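Local atomic coordinates of paenibacillus xanthan lyase (Paenibacillus, PDB entry 6F2P), a protein that cleaves the bacterial polysaccharide xanthan, probably by beta-elimination as expected of a family 8 polysaccharide lyase. Residues 378-383 against 619-624; 432-437 against 601-606; 513-518 against 557-562; 534-539 against 596-601. One frame throughout, in Å; residues are numbered along the deposited sequence.

Interaction 1 of 4, residues 378-383 against 619-624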
loop_
_atom_site.group_PDB
_atom_site.type_symbol
_atom_site.label_atom_id
_atom_site.label_comp_id
_atom_site.label_asym_id
_atom_site.label_seq_id
_atom_site.Cartn_x
_atom_site.Cartn_y
_atom_site.Cartn_z
ATOM N N PRO A 378 3.399 18.125 -14.580
ATOM C CA PRO A 378 3.149 19.503 -15.005
ATOM C C PRO A 378 1.839 19.611 -15.785
ATOM O O PRO A 378 1.696 18.995 -16.838
ATOM C CB PRO A 378 4.351 19.821 -15.898
ATOM C CG PRO A 378 4.942 18.486 -16.264
ATOM C CD PRO A 378 4.675 17.599 -15.097
ATOM N N GLY A 379 0.889 20.376 -15.256
ATOM C CA GLY A 379 -0.384 20.584 -15.917
ATOM C C GLY A 379 -1.573 19.865 -15.290
ATOM O O GLY A 379 -2.722 20.263 -15.499
ATOM N N PHE A 380 -1.322 18.802 -14.531
ATOM C CA PHE A 380 -2.426 18.085 -13.905
ATOM C C PHE A 380 -2.047 17.289 -12.659
ATOM O O PHE A 380 -0.881 16.999 -12.413
ATOM C CB PHE A 380 -3.124 17.175 -14.917
ATOM C CG PHE A 380 -2.250 16.071 -15.452
ATOM C CD1 PHE A 380 -1.392 16.297 -16.523
ATOM C CD2 PHE A 380 -2.297 14.803 -14.897
ATOM C CE1 PHE A 380 -0.598 15.288 -17.025
ATOM C CE2 PHE A 380 -1.504 13.783 -15.395
ATOM C CZ PHE A 380 -0.648 14.027 -16.462
ATOM N N GLY A 381 -3.059 16.957 -11.868
ATOM C CA GLY A 381 -2.894 16.084 -10.728
ATOM C C GLY A 381 -3.891 14.958 -10.884
ATOM O O GLY A 381 -4.949 15.133 -11.486
ATOM N N PHE A 382 -3.553 13.794 -10.354
ATOM C CA PHE A 382 -4.391 12.625 -10.517
ATOM C C PHE A 382 -4.436 11.856 -9.211
ATOM O O PHE A 382 -3.405 11.447 -8.683
ATOM C CB PHE A 382 -3.824 11.742 -11.622
ATOM C CG PHE A 382 -4.689 10.566 -11.975
ATOM C CD1 PHE A 382 -5.876 10.743 -12.677
ATOM C CD2 PHE A 382 -4.302 9.278 -11.632
ATOM C CE1 PHE A 382 -6.665 9.654 -13.026
ATOM C CE2 PHE A 382 -5.085 8.187 -11.975
ATOM C CZ PHE A 382 -6.267 8.376 -12.674
ATOM N N GLY A 383 -5.637 11.671 -8.688
ATOM C CA GLY A 383 -5.820 10.937 -7.456
ATOM C C GLY A 383 -6.459 9.602 -7.751
ATOM O O GLY A 383 -7.306 9.497 -8.643
ATOM N N LEU A 619 -6.196 8.760 -20.534
ATOM C CA LEU A 619 -6.478 10.150 -20.211
ATOM C C LEU A 619 -5.357 11.023 -20.746
ATOM O O LEU A 619 -4.176 10.764 -20.491
ATOM C CB LEU A 619 -6.629 10.348 -18.704
ATOM C CG LEU A 619 -7.832 9.662 -18.063
ATOM C CD1 LEU A 619 -7.902 9.971 -16.562
ATOM C CD2 LEU A 619 -9.120 10.072 -18.765
ATOM N N LEU A 620 -5.731 12.057 -21.490
ATOM C CA LEU A 620 -4.767 12.985 -22.056
ATOM C C LEU A 620 -5.099 14.401 -21.614
ATOM O O LEU A 620 -5.705 15.158 -22.370
ATOM C CB LEU A 620 -4.789 12.890 -23.584
ATOM C CG LEU A 620 -4.400 11.524 -24.163
ATOM C CD1 LEU A 620 -4.668 11.461 -25.658
ATOM C CD2 LEU A 620 -2.931 11.200 -23.884
ATOM N N PRO A 621 -4.714 14.760 -20.377
ATOM C CA PRO A 621 -5.069 16.085 -19.854
ATOM C C PRO A 621 -4.368 17.217 -20.600
ATOM O O PRO A 621 -3.285 17.006 -21.155
ATOM C CB PRO A 621 -4.574 16.039 -18.395
ATOM C CG PRO A 621 -4.422 14.597 -18.070
ATOM C CD PRO A 621 -4.032 13.934 -19.367
ATOM N N ASN A 622 -4.999 18.391 -20.621
ATOM C CA ASN A 622 -4.315 19.623 -20.977
ATOM C C ASN A 622 -3.792 19.619 -22.414
ATOM O O ASN A 622 -2.757 20.223 -22.727
ATOM C CB ASN A 622 -3.173 19.868 -19.978
ATOM C CG ASN A 622 -2.681 21.300 -19.982
ATOM O OD1 ASN A 622 -3.443 22.241 -20.241
ATOM N ND2 ASN A 622 -1.400 21.476 -19.700
ATOM N N LYS A 623 -4.517 18.939 -23.294
ATOM C CA LYS A 623 -4.135 18.914 -24.703
ATOM C C LYS A 623 -5.225 19.504 -25.578
ATOM O O LYS A 623 -6.415 19.352 -25.295
ATOM C CB LYS A 623 -3.815 17.491 -25.168
ATOM C CG LYS A 623 -2.362 17.124 -25.056
ATOM C CD LYS A 623 -2.109 15.652 -25.408
ATOM C CE LYS A 623 -0.618 15.335 -25.338
ATOM N NZ LYS A 623 0.027 16.077 -24.202
ATOM N N THR A 624 -4.806 20.170 -26.650
ATOM C CA THR A 624 -5.737 20.678 -27.634
ATOM C C THR A 624 -6.405 19.509 -28.332
ATOM O O THR A 624 -5.961 18.366 -28.212
ATOM C CB THR A 624 -5.029 21.530 -28.689
ATOM O OG1 THR A 624 -4.139 20.706 -29.454
ATOM C CG2 THR A 624 -4.247 22.654 -28.021
#
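Pro621 lies over one face of the Phe380 ring, and this is the firm centre of the contact. Its CG sits 3.7 Å from the centroid of the Phe380 ring and only 10° off the ring normal, a CH-pi contact placed almost over the middle of the six carbons. Pro621 CB reaches 3.7 Å from Phe380 CD1, so two carbons of the proline ring share the face. Phe380 can offer that face because CG stands between the backbone N and the carbonyl carbon (chi1 64°), which lifts the ring toward the strand across from it. Two residues along, Leu619 CD1 meets Phe382 CE1 at 3.8 Å, the two side chains crossing at about a right angle. These residues bring together two sheets of the super-sandwich domain: strand 380-385 belongs to a four-stranded antiparallel sheet, strand 613-621 to a nine-stranded one, and no hydrogen bond joins the two segments. Ile493 fills in beside Phe380, Phe382 and Leu619, while Leu414 backs both Phe380 and Pro621. An alanine in place of Phe380 would probably leave Pro621 CB and CG without the flat surface they rest on and open a gap between the sheets. Toward solvent the grip slackens. There the exposed Asn622 swings its amide over the turn that leads into strand 380-385, with ND2 4.0 Å from Gly379 CA. Gly379 has backbone angles that would jam any CB against the carbonyl O of Pro378, and its N is hydrogen-bonded to Glu360.

Interaction 2 of 4, residues 432-437 against 601-606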
loop_
_atom_site.group_PDB
_atom_site.type_symbol
_atom_site.label_atom_id
_atom_site.label_comp_id
_atom_site.label_asym_id
_atom_site.label_seq_id
_atom_site.Cartn_x
_atom_site.Cartn_y
_atom_site.Cartn_z
ATOM N N ASN A 432 -23.943 10.067 -8.286
ATOM C CA ASN A 432 -23.085 9.228 -7.450
ATOM C C ASN A 432 -23.139 7.744 -7.797
ATOM O O ASN A 432 -22.438 6.935 -7.186
ATOM C CB ASN A 432 -23.399 9.426 -5.964
ATOM C CG ASN A 432 -22.838 10.721 -5.422
ATOM O OD1 ASN A 432 -23.544 11.723 -5.324
ATOM N ND2 ASN A 432 -21.556 10.711 -5.077
ATOM N N TYR A 433 -23.972 7.387 -8.769
ATOM C CA TYR A 433 -23.987 6.019 -9.276
ATOM C C TYR A 433 -22.949 5.845 -10.388
ATOM O O TYR A 433 -22.629 4.722 -10.786
ATOM C CB TYR A 433 -25.377 5.641 -9.783
ATOM C CG TYR A 433 -26.456 5.654 -8.717
ATOM C CD1 TYR A 433 -26.522 4.657 -7.752
ATOM C CD2 TYR A 433 -27.423 6.651 -8.691
ATOM C CE1 TYR A 433 -27.510 4.667 -6.780
ATOM C CE2 TYR A 433 -28.412 6.668 -7.730
ATOM C CZ TYR A 433 -28.456 5.676 -6.775
ATOM O OH TYR A 433 -29.449 5.695 -5.810
ATOM N N ARG A 434 -22.417 6.969 -10.863
ATOM C CA ARG A 434 -21.461 6.991 -11.961
ATOM C C ARG A 434 -20.272 7.890 -11.668
ATOM O O ARG A 434 -20.014 8.845 -12.410
ATOM C CB ARG A 434 -22.141 7.471 -13.243
ATOM C CG ARG A 434 -23.167 6.486 -13.779
ATOM C CD ARG A 434 -23.698 6.901 -15.141
ATOM N NE ARG A 434 -24.485 5.823 -15.737
ATOM C CZ ARG A 434 -25.481 6.008 -16.599
ATOM N NH1 ARG A 434 -25.816 7.234 -16.968
ATOM N NH2 ARG A 434 -26.138 4.965 -17.092
ATOM N N LEU A 435 -19.552 7.586 -10.592
ATOM C CA LEU A 435 -18.325 8.300 -10.254
ATOM C C LEU A 435 -17.155 7.882 -11.173
ATOM O O LEU A 435 -16.987 6.693 -11.487
ATOM C CB LEU A 435 -17.972 8.055 -8.788
ATOM C CG LEU A 435 -18.983 8.608 -7.783
ATOM C CD1 LEU A 435 -18.571 8.313 -6.339
ATOM C CD2 LEU A 435 -19.153 10.101 -8.008
ATOM N N PRO A 436 -16.331 8.861 -11.601
ATOM C CA PRO A 436 -15.277 8.620 -12.602
ATOM C C PRO A 436 -14.327 7.487 -12.235
ATOM O O PRO A 436 -13.953 7.324 -11.069
ATOM C CB PRO A 436 -14.508 9.940 -12.633
ATOM C CG PRO A 436 -15.499 10.969 -12.146
ATOM C CD PRO A 436 -16.356 10.261 -11.139
ATOM N N GLY A 437 -13.963 6.693 -13.233
ATOM C CA GLY A 437 -12.961 5.660 -13.056
ATOM C C GLY A 437 -13.517 4.351 -12.547
ATOM O O GLY A 437 -12.929 3.295 -12.776
ATOM N N THR A 601 -20.941 13.224 -18.894
ATOM C CA THR A 601 -20.675 11.873 -18.427
ATOM C C THR A 601 -20.343 10.939 -19.591
ATOM O O THR A 601 -21.122 10.823 -20.541
ATOM C CB THR A 601 -21.898 11.331 -17.684
ATOM O OG1 THR A 601 -22.370 12.329 -16.780
ATOM C CG2 THR A 601 -21.548 10.083 -16.902
ATOM N N LEU A 602 -19.182 10.288 -19.524
ATOM C CA LEU A 602 -18.775 9.322 -20.543
ATOM C C LEU A 602 -18.554 7.967 -19.876
ATOM O O LEU A 602 -17.929 7.901 -18.817
ATOM C CB LEU A 602 -17.486 9.783 -21.225
ATOM C CG LEU A 602 -17.441 11.214 -21.779
ATOM C CD1 LEU A 602 -16.053 11.557 -22.282
ATOM C CD2 LEU A 602 -18.456 11.412 -22.886
ATOM N N TRP A 603 -19.061 6.889 -20.474
ATOM C CA TRP A 603 -18.857 5.567 -19.881
ATOM C C TRP A 603 -18.949 4.368 -20.836
ATOM O O TRP A 603 -19.336 4.499 -21.993
ATOM C CB TRP A 603 -19.781 5.363 -18.678
ATOM C CG TRP A 603 -21.240 5.138 -19.000
ATOM C CD1 TRP A 603 -21.910 3.949 -18.968
ATOM C CD2 TRP A 603 -22.210 6.133 -19.363
ATOM N NE1 TRP A 603 -23.231 4.139 -19.300
ATOM C CE2 TRP A 603 -23.439 5.470 -19.547
ATOM C CE3 TRP A 603 -22.158 7.520 -19.552
ATOM C CZ2 TRP A 603 -24.604 6.146 -19.912
ATOM C CZ3 TRP A 603 -23.317 8.186 -19.923
ATOM C CH2 TRP A 603 -24.522 7.498 -20.094
ATOM N N PHE A 604 -18.554 3.203 -20.331
ATOM C CA PHE A 604 -18.670 1.949 -21.058
ATOM C C PHE A 604 -19.815 1.136 -20.487
ATOM O O PHE A 604 -20.042 1.124 -19.269
ATOM C CB PHE A 604 -17.399 1.107 -20.920
ATOM C CG PHE A 604 -16.152 1.773 -21.431
ATOM C CD1 PHE A 604 -16.028 2.121 -22.766
ATOM C CD2 PHE A 604 -15.080 2.007 -20.582
ATOM C CE1 PHE A 604 -14.869 2.717 -23.237
ATOM C CE2 PHE A 604 -13.910 2.599 -21.052
ATOM C CZ PHE A 604 -13.808 2.957 -22.378
ATOM N N ASP A 605 -20.520 0.430 -21.361
ATOM C CA ASP A 605 -21.550 -0.492 -20.921
ATOM C C ASP A 605 -21.132 -1.899 -21.286
ATOM O O ASP A 605 -21.148 -2.267 -22.456
ATOM C CB ASP A 605 -22.891 -0.148 -21.571
ATOM C CG ASP A 605 -24.050 -0.986 -21.026
ATOM O OD1 ASP A 605 -23.835 -2.124 -20.524
ATOM O OD2 ASP A 605 -25.195 -0.497 -21.108
ATOM N N HIS A 606 -20.775 -2.686 -20.275
ATOM C CA HIS A 606 -20.371 -4.077 -20.470
ATOM C C HIS A 606 -21.558 -5.025 -20.548
ATOM O O HIS A 606 -21.378 -6.241 -20.666
ATOM C CB HIS A 606 -19.444 -4.526 -19.340
ATOM C CG HIS A 606 -18.321 -3.576 -19.072
ATOM N ND1 HIS A 606 -17.200 -3.504 -19.870
ATOM C CD2 HIS A 606 -18.152 -2.646 -18.100
ATOM C CE1 HIS A 606 -16.386 -2.573 -19.399
ATOM N NE2 HIS A 606 -16.945 -2.037 -18.328
#
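Arg434 reaches from a loop to lay its guanidinium flat on the indole of Trp603. From CB the chain sets off with CG anti to the carbonyl carbon (chi1 -68°) and stays extended from CG to NE, which carries the charged end across to the strand. On the way CD passes the methyl of Thr601, 4.2 Å from its CG2. NE then arrives near the pyrrole side of the indole, 4.0 Å from Trp603 CE2. CZ lies over the six-membered ring of Trp603, 3.9 Å from its centroid and 29° off the normal, a cation-pi contact displaced toward the rim. Beyond it, NH1 is 3.4 Å from Trp603 CH2, and NH2 comes equally near Trp603 CZ2, at 3.4 Å. The planes are tilted 28° from each other, so the guanidinium stacks on the ring without lying parallel to it. NH2 also forms a salt bridge with Glu509, which probably helps fix how the guanidinium is turned on the ring. A diol, probably from the crystallisation liquor, lies about 6 Å from the Arg434 side chain. In the super-sandwich domain, the loop 432-437 runs from helix 426-429 to strand 439-441, an outer strand of a five-stranded sheet; Trp603 stands on the central strand 595-607 of that sheet, touching Glu509 and Ile511 of strand 508-516 and Lys570 and Leu572 of strand 566-578.

Interaction 3 of 4, residues 513-518 against 557-562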
loop_
_atom_site.group_PDB
_atom_site.type_symbol
_atom_site.label_atom_id
_atom_site.label_comp_id
_atom_site.label_asym_id
_atom_site.label_seq_id
_atom_site.Cartn_x
_atom_site.Cartn_y
_atom_site.Cartn_z
ATOM N N GLU A 513 -15.653 9.276 -17.495
ATOM C CA GLU A 513 -15.696 10.679 -17.123
ATOM C C GLU A 513 -17.048 11.023 -16.508
ATOM O O GLU A 513 -18.061 10.382 -16.804
ATOM C CB GLU A 513 -15.419 11.540 -18.356
ATOM C CG GLU A 513 -15.299 13.022 -18.096
ATOM C CD GLU A 513 -14.366 13.355 -16.940
ATOM O OE1 GLU A 513 -13.176 13.632 -17.193
ATOM O OE2 GLU A 513 -14.827 13.361 -15.777
ATOM N N ASN A 514 -17.050 12.009 -15.618
ATOM C CA ASN A 514 -18.281 12.632 -15.161
ATOM C C ASN A 514 -17.931 14.037 -14.711
ATOM O O ASN A 514 -17.837 14.306 -13.525
ATOM C CB ASN A 514 -18.939 11.834 -14.029
ATOM C CG ASN A 514 -20.410 12.184 -13.860
ATOM O OD1 ASN A 514 -20.863 13.218 -14.346
ATOM N ND2 ASN A 514 -21.160 11.325 -13.184
ATOM N N ARG A 515 -17.713 14.927 -15.674
ATOM C CA ARG A 515 -17.102 16.219 -15.395
ATOM C C ARG A 515 -18.136 17.307 -15.219
ATOM O O ARG A 515 -19.087 17.385 -15.991
ATOM C CB ARG A 515 -16.185 16.618 -16.554
ATOM C CG ARG A 515 -15.218 17.751 -16.238
ATOM C CD ARG A 515 -14.036 17.224 -15.443
ATOM N NE ARG A 515 -13.058 18.264 -15.137
ATOM C CZ ARG A 515 -12.043 18.092 -14.296
ATOM N NH1 ARG A 515 -11.891 16.926 -13.690
ATOM N NH2 ARG A 515 -11.191 19.082 -14.054
ATOM N N LYS A 516 -17.939 18.164 -14.222
ATOM C CA LYS A 516 -18.806 19.324 -14.063
ATOM C C LYS A 516 -18.418 20.395 -15.068
ATOM O O LYS A 516 -17.235 20.669 -15.264
ATOM C CB LYS A 516 -18.733 19.887 -12.647
ATOM C CG LYS A 516 -19.929 20.747 -12.297
ATOM C CD LYS A 516 -19.554 21.849 -11.351
ATOM C CE LYS A 516 -18.975 21.298 -10.082
ATOM N NZ LYS A 516 -18.300 22.382 -9.332
ATOM N N LEU A 517 -19.419 21.006 -15.692
ATOM C CA LEU A 517 -19.189 21.945 -16.784
ATOM C C LEU A 517 -19.371 23.393 -16.340
ATOM O O LEU A 517 -19.641 23.659 -15.168
ATOM C CB LEU A 517 -20.119 21.617 -17.954
ATOM C CG LEU A 517 -20.044 20.143 -18.367
ATOM C CD1 LEU A 517 -20.943 19.841 -19.555
ATOM C CD2 LEU A 517 -18.600 19.769 -18.678
ATOM N N ASN A 518 -19.215 24.329 -17.274
ATOM C CA ASN A 518 -19.489 25.726 -16.980
ATOM C C ASN A 518 -20.984 25.939 -16.741
ATOM O O ASN A 518 -21.772 24.992 -16.840
ATOM C CB ASN A 518 -18.945 26.652 -18.072
ATOM C CG ASN A 518 -19.539 26.372 -19.441
ATOM O OD1 ASN A 518 -20.688 25.939 -19.575
ATOM N ND2 ASN A 518 -18.753 26.636 -20.474
ATOM N N SER A 557 -7.590 23.441 -18.598
ATOM C CA SER A 557 -8.431 22.340 -18.123
ATOM C C SER A 557 -9.125 21.486 -19.199
ATOM O O SER A 557 -10.085 20.780 -18.896
ATOM C CB SER A 557 -9.456 22.851 -17.105
ATOM O OG SER A 557 -10.259 23.863 -17.676
ATOM N N ASP A 558 -8.647 21.541 -20.441
ATOM C CA ASP A 558 -9.097 20.601 -21.473
ATOM C C ASP A 558 -8.804 19.184 -21.001
ATOM O O ASP A 558 -7.847 18.968 -20.264
ATOM C CB ASP A 558 -8.320 20.810 -22.772
ATOM C CG ASP A 558 -8.789 22.006 -23.566
ATOM O OD1 ASP A 558 -9.476 22.890 -23.007
ATOM O OD2 ASP A 558 -8.446 22.059 -24.768
ATOM N N ILE A 559 -9.617 18.217 -21.416
ATOM C CA ILE A 559 -9.282 16.810 -21.193
ATOM C C ILE A 559 -9.447 15.987 -22.477
ATOM O O ILE A 559 -10.459 16.096 -23.173
ATOM C CB ILE A 559 -10.106 16.177 -20.056
ATOM C CG1 ILE A 559 -10.122 17.097 -18.830
ATOM C CG2 ILE A 559 -9.557 14.790 -19.707
ATOM C CD1 ILE A 559 -11.009 16.609 -17.711
ATOM N N GLY A 560 -8.435 15.185 -22.800
ATOM C CA GLY A 560 -8.488 14.314 -23.957
ATOM C C GLY A 560 -8.740 12.883 -23.523
ATOM O O GLY A 560 -8.404 12.511 -22.403
ATOM N N TYR A 561 -9.350 12.085 -24.395
ATOM C CA TYR A 561 -9.580 10.674 -24.107
ATOM C C TYR A 561 -9.285 9.864 -25.363
ATOM O O TYR A 561 -9.910 10.057 -26.398
ATOM C CB TYR A 561 -11.020 10.417 -23.662
ATOM C CG TYR A 561 -11.540 11.377 -22.620
ATOM C CD1 TYR A 561 -11.889 12.681 -22.963
ATOM C CD2 TYR A 561 -11.713 10.976 -21.300
ATOM C CE1 TYR A 561 -12.367 13.567 -22.024
ATOM C CE2 TYR A 561 -12.198 11.861 -20.346
ATOM C CZ TYR A 561 -12.519 13.157 -20.724
ATOM O OH TYR A 561 -12.993 14.064 -19.817
ATOM N N TYR A 562 -8.329 8.956 -25.274
ATOM C CA TYR A 562 -7.999 8.126 -26.411
ATOM C C TYR A 562 -8.468 6.713 -26.108
ATOM O O TYR A 562 -8.298 6.222 -24.994
ATOM C CB TYR A 562 -6.496 8.212 -26.704
ATOM C CG TYR A 562 -5.921 7.060 -27.495
ATOM C CD1 TYR A 562 -6.424 6.723 -28.744
ATOM C CD2 TYR A 562 -4.857 6.322 -26.994
ATOM C CE1 TYR A 562 -5.903 5.665 -29.457
ATOM C CE2 TYR A 562 -4.324 5.268 -27.699
ATOM C CZ TYR A 562 -4.848 4.939 -28.929
ATOM O OH TYR A 562 -4.306 3.878 -29.628
HETATM O O HOH W 1 -12.303 20.470 -16.238
#
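Tyr561 OH donates a hydrogen bond to Glu513 OE1, 2.7 Å away, spanning the buried layer between two sheets of the super-sandwich domain. Strands 513-516 and 559-562 belong to different sheets; their axes run nearly antiparallel, at 167°, and approach to 11.0 Å, so it is side chains, with one water, that bridge them. The phenol hydroxyl meets OE1 on its anti lone pair, and OE1 lies in the plane of the Tyr561 ring, at its edge, while carboxylate and ring planes stand almost perpendicular. The other oxygen turns back to its own strand: Glu513 OE2 accepts from Asn514 N at 2.6 Å. With both oxygens engaged, the carboxylate is probably held in its rotation. A leucine in place of Glu513 would probably leave the Tyr561 hydroxyl without its acceptor in this buried layer. Next along, Ile559 CD1 covers one face of the Arg515 guanidinium, 3.7 Å from Arg515 NE, because the arginine chain folds at chi2 (79°) to lie across the isoleucine. Arg515 NH1 bonds to Leu414 O. At the guanidinium edge a water accepts from Arg515 NE at 2.6 Å and reaches on, weakly, to Ser557 O at 3.5 Å.

Interaction 4 of 4, residues 534-539 against 596-601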
loop_
_atom_site.group_PDB
_atom_site.type_symbol
_atom_site.label_atom_id
_atom_site.label_comp_id
_atom_site.label_asym_id
_atom_site.label_seq_id
_atom_site.Cartn_x
_atom_site.Cartn_y
_atom_site.Cartn_z
ATOM N N GLY A 534 -23.874 20.949 -28.367
ATOM C CA GLY A 534 -23.488 21.412 -27.042
ATOM C C GLY A 534 -24.646 21.694 -26.098
ATOM O O GLY A 534 -24.473 22.287 -25.033
ATOM N N SER A 535 -25.837 21.255 -26.480
ATOM C CA SER A 535 -27.034 21.574 -25.722
ATOM C C SER A 535 -27.336 20.532 -24.648
ATOM O O SER A 535 -27.114 19.334 -24.851
ATOM C CB SER A 535 -28.231 21.723 -26.665
ATOM O OG SER A 535 -28.498 20.504 -27.338
ATOM N N LEU A 536 -27.844 21.007 -23.511
ATOM C CA LEU A 536 -28.235 20.140 -22.405
ATOM C C LEU A 536 -29.327 19.183 -22.849
ATOM O O LEU A 536 -30.229 19.564 -23.584
ATOM C CB LEU A 536 -28.724 20.977 -21.229
ATOM C CG LEU A 536 -27.667 21.925 -20.676
ATOM C CD1 LEU A 536 -28.300 22.928 -19.738
ATOM C CD2 LEU A 536 -26.617 21.118 -19.951
ATOM N N GLY A 537 -29.238 17.939 -22.400
ATOM C CA GLY A 537 -30.169 16.910 -22.811
ATOM C C GLY A 537 -29.519 15.934 -23.768
ATOM O O GLY A 537 -30.001 14.806 -23.932
ATOM N N TRP A 538 -28.421 16.368 -24.394
ATOM C CA TRP A 538 -27.670 15.537 -25.343
ATOM C C TRP A 538 -27.283 14.171 -24.791
ATOM O O TRP A 538 -26.787 14.055 -23.668
ATOM C CB TRP A 538 -26.412 16.246 -25.817
ATOM C CG TRP A 538 -25.591 15.399 -26.743
ATOM C CD1 TRP A 538 -25.763 15.250 -28.091
ATOM C CD2 TRP A 538 -24.468 14.587 -26.391
ATOM N NE1 TRP A 538 -24.817 14.390 -28.598
ATOM C CE2 TRP A 538 -24.009 13.973 -27.574
ATOM C CE3 TRP A 538 -23.803 14.320 -25.191
ATOM C CZ2 TRP A 538 -22.918 13.110 -27.588
ATOM C CZ3 TRP A 538 -22.720 13.463 -25.209
ATOM C CH2 TRP A 538 -22.288 12.868 -26.400
ATOM N N SER A 539 -27.498 13.143 -25.606
ATOM C CA SER A 539 -27.304 11.765 -25.186
ATOM C C SER A 539 -27.172 10.838 -26.396
ATOM O O SER A 539 -28.044 10.816 -27.276
ATOM C CB SER A 539 -28.469 11.323 -24.309
ATOM O OG SER A 539 -28.300 9.989 -23.873
ATOM N N THR A 596 -28.266 23.377 -8.891
ATOM C CA THR A 596 -28.275 22.783 -10.214
ATOM C C THR A 596 -26.939 22.981 -10.904
ATOM O O THR A 596 -26.479 24.112 -11.081
ATOM C CB THR A 596 -29.405 23.333 -11.101
ATOM O OG1 THR A 596 -30.671 23.107 -10.466
ATOM C CG2 THR A 596 -29.395 22.626 -12.440
ATOM N N ARG A 597 -26.318 21.870 -11.285
ATOM C CA ARG A 597 -25.027 21.905 -11.964
ATOM C C ARG A 597 -25.036 21.045 -13.226
ATOM O O ARG A 597 -25.826 20.100 -13.338
ATOM C CB ARG A 597 -23.929 21.451 -11.007
ATOM C CG ARG A 597 -23.709 22.406 -9.861
ATOM C CD ARG A 597 -23.303 23.752 -10.415
ATOM N NE ARG A 597 -22.913 24.687 -9.370
ATOM C CZ ARG A 597 -23.703 25.637 -8.881
ATOM N NH1 ARG A 597 -24.940 25.782 -9.350
ATOM N NH2 ARG A 597 -23.250 26.446 -7.926
ATOM N N ASN A 598 -24.159 21.378 -14.169
ATOM C CA ASN A 598 -24.093 20.679 -15.458
ATOM C C ASN A 598 -22.945 19.688 -15.545
ATOM O O ASN A 598 -21.843 19.963 -15.071
ATOM C CB ASN A 598 -23.988 21.686 -16.599
ATOM C CG ASN A 598 -25.101 22.713 -16.568
ATOM O OD1 ASN A 598 -26.280 22.365 -16.427
ATOM N ND2 ASN A 598 -24.732 23.994 -16.674
ATOM N N PHE A 599 -23.204 18.537 -16.159
ATOM C CA PHE A 599 -22.214 17.464 -16.211
ATOM C C PHE A 599 -22.081 16.815 -17.587
ATOM O O PHE A 599 -23.065 16.646 -18.310
ATOM C CB PHE A 599 -22.546 16.373 -15.187
ATOM C CG PHE A 599 -22.353 16.790 -13.759
ATOM C CD1 PHE A 599 -23.358 17.458 -13.071
ATOM C CD2 PHE A 599 -21.172 16.493 -13.092
ATOM C CE1 PHE A 599 -23.181 17.839 -11.740
ATOM C CE2 PHE A 599 -20.987 16.866 -11.762
ATOM C CZ PHE A 599 -21.993 17.541 -11.087
ATOM N N MET A 600 -20.849 16.446 -17.930
ATOM C CA MET A 600 -20.569 15.605 -19.087
ATOM C C MET A 600 -20.135 14.233 -18.604
ATOM O O MET A 600 -19.085 14.090 -17.982
ATOM C CB MET A 600 -19.456 16.204 -19.946
ATOM C CG MET A 600 -18.972 15.257 -21.040
ATOM S SD MET A 600 -20.303 14.801 -22.184
ATOM C CE MET A 600 -20.611 16.395 -22.944
ATOM N N THR A 601 -20.941 13.224 -18.894
ATOM C CA THR A 601 -20.675 11.873 -18.427
ATOM C C THR A 601 -20.343 10.939 -19.591
ATOM O O THR A 601 -21.122 10.823 -20.541
ATOM C CB THR A 601 -21.898 11.331 -17.684
ATOM O OG1 THR A 601 -22.370 12.329 -16.780
ATOM C CG2 THR A 601 -21.548 10.083 -16.902
#
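Met600 and Trp538 make the sulfur-aromatic part of this contact, where the loop before strand 539-543 folds against strand 595-607 in the super-sandwich domain. Met600 SD lies 4.1 Å from Trp538 CZ3 and 5.3 Å from the centroid of the six-membered ring, 68° off its normal: an oblique Met-aromatic approach. Trp538 extends its indole with CG anti to the backbone N (chi1 178°), while Met600 curls at its second and third torsions to bring sulfur to the indole. Leu525 touches both of them, and Arg573 from strand 566-578 does likewise, so the pair is packed into the interior.

The backbone leading to the indole is a turn. Residues Ser535 to Trp538 form a type II beta turn, closed by the bond from Trp538 N to Ser535 O at 3.3 Å. Gly537 holds the third place, with backbone angles that would press a CB against the preceding carbonyl O. Gly537 and Trp538 together face Arg573 as a G1 beta bulge.

The remaining pairing is apolar against amide. Leu536, itself exposed, crosses Asn598 at about a right angle. Asn598 ND2 bonds to Asn518 O, which probably sets how the amide is turned; its oxygen, Asn598 OD1, is met by both leucine methyls, Leu536 CD2 at 3.8 Å and Leu536 CD1 at 3.9 Å.

How the interactions relate
Interactions 2, 3 and 4 gather round one five-stranded sheet: 2 and 4 share strand 595-607, meeting at Thr601, and 3 uses its neighbour 508-516, bonded to it through Leu602 N to Glu513 O and Met600 N to Arg515 O. Interaction 3 then crosses to the nine-stranded sheet, where strand 559-563 pairs with the 613-621 of interaction 1. Interactions 1 and 3 thus both join sheets, the first by carbon on carbon, the second by buried polar groups. Interactions 2 and 4 dock loops on the sheet, through a cation-pi stack and a sulfur-aromatic pair. The touching residues of interaction 3 are all buried; interaction 2 has a partly exposed arginine, and 1 and 4 each include one exposed residue.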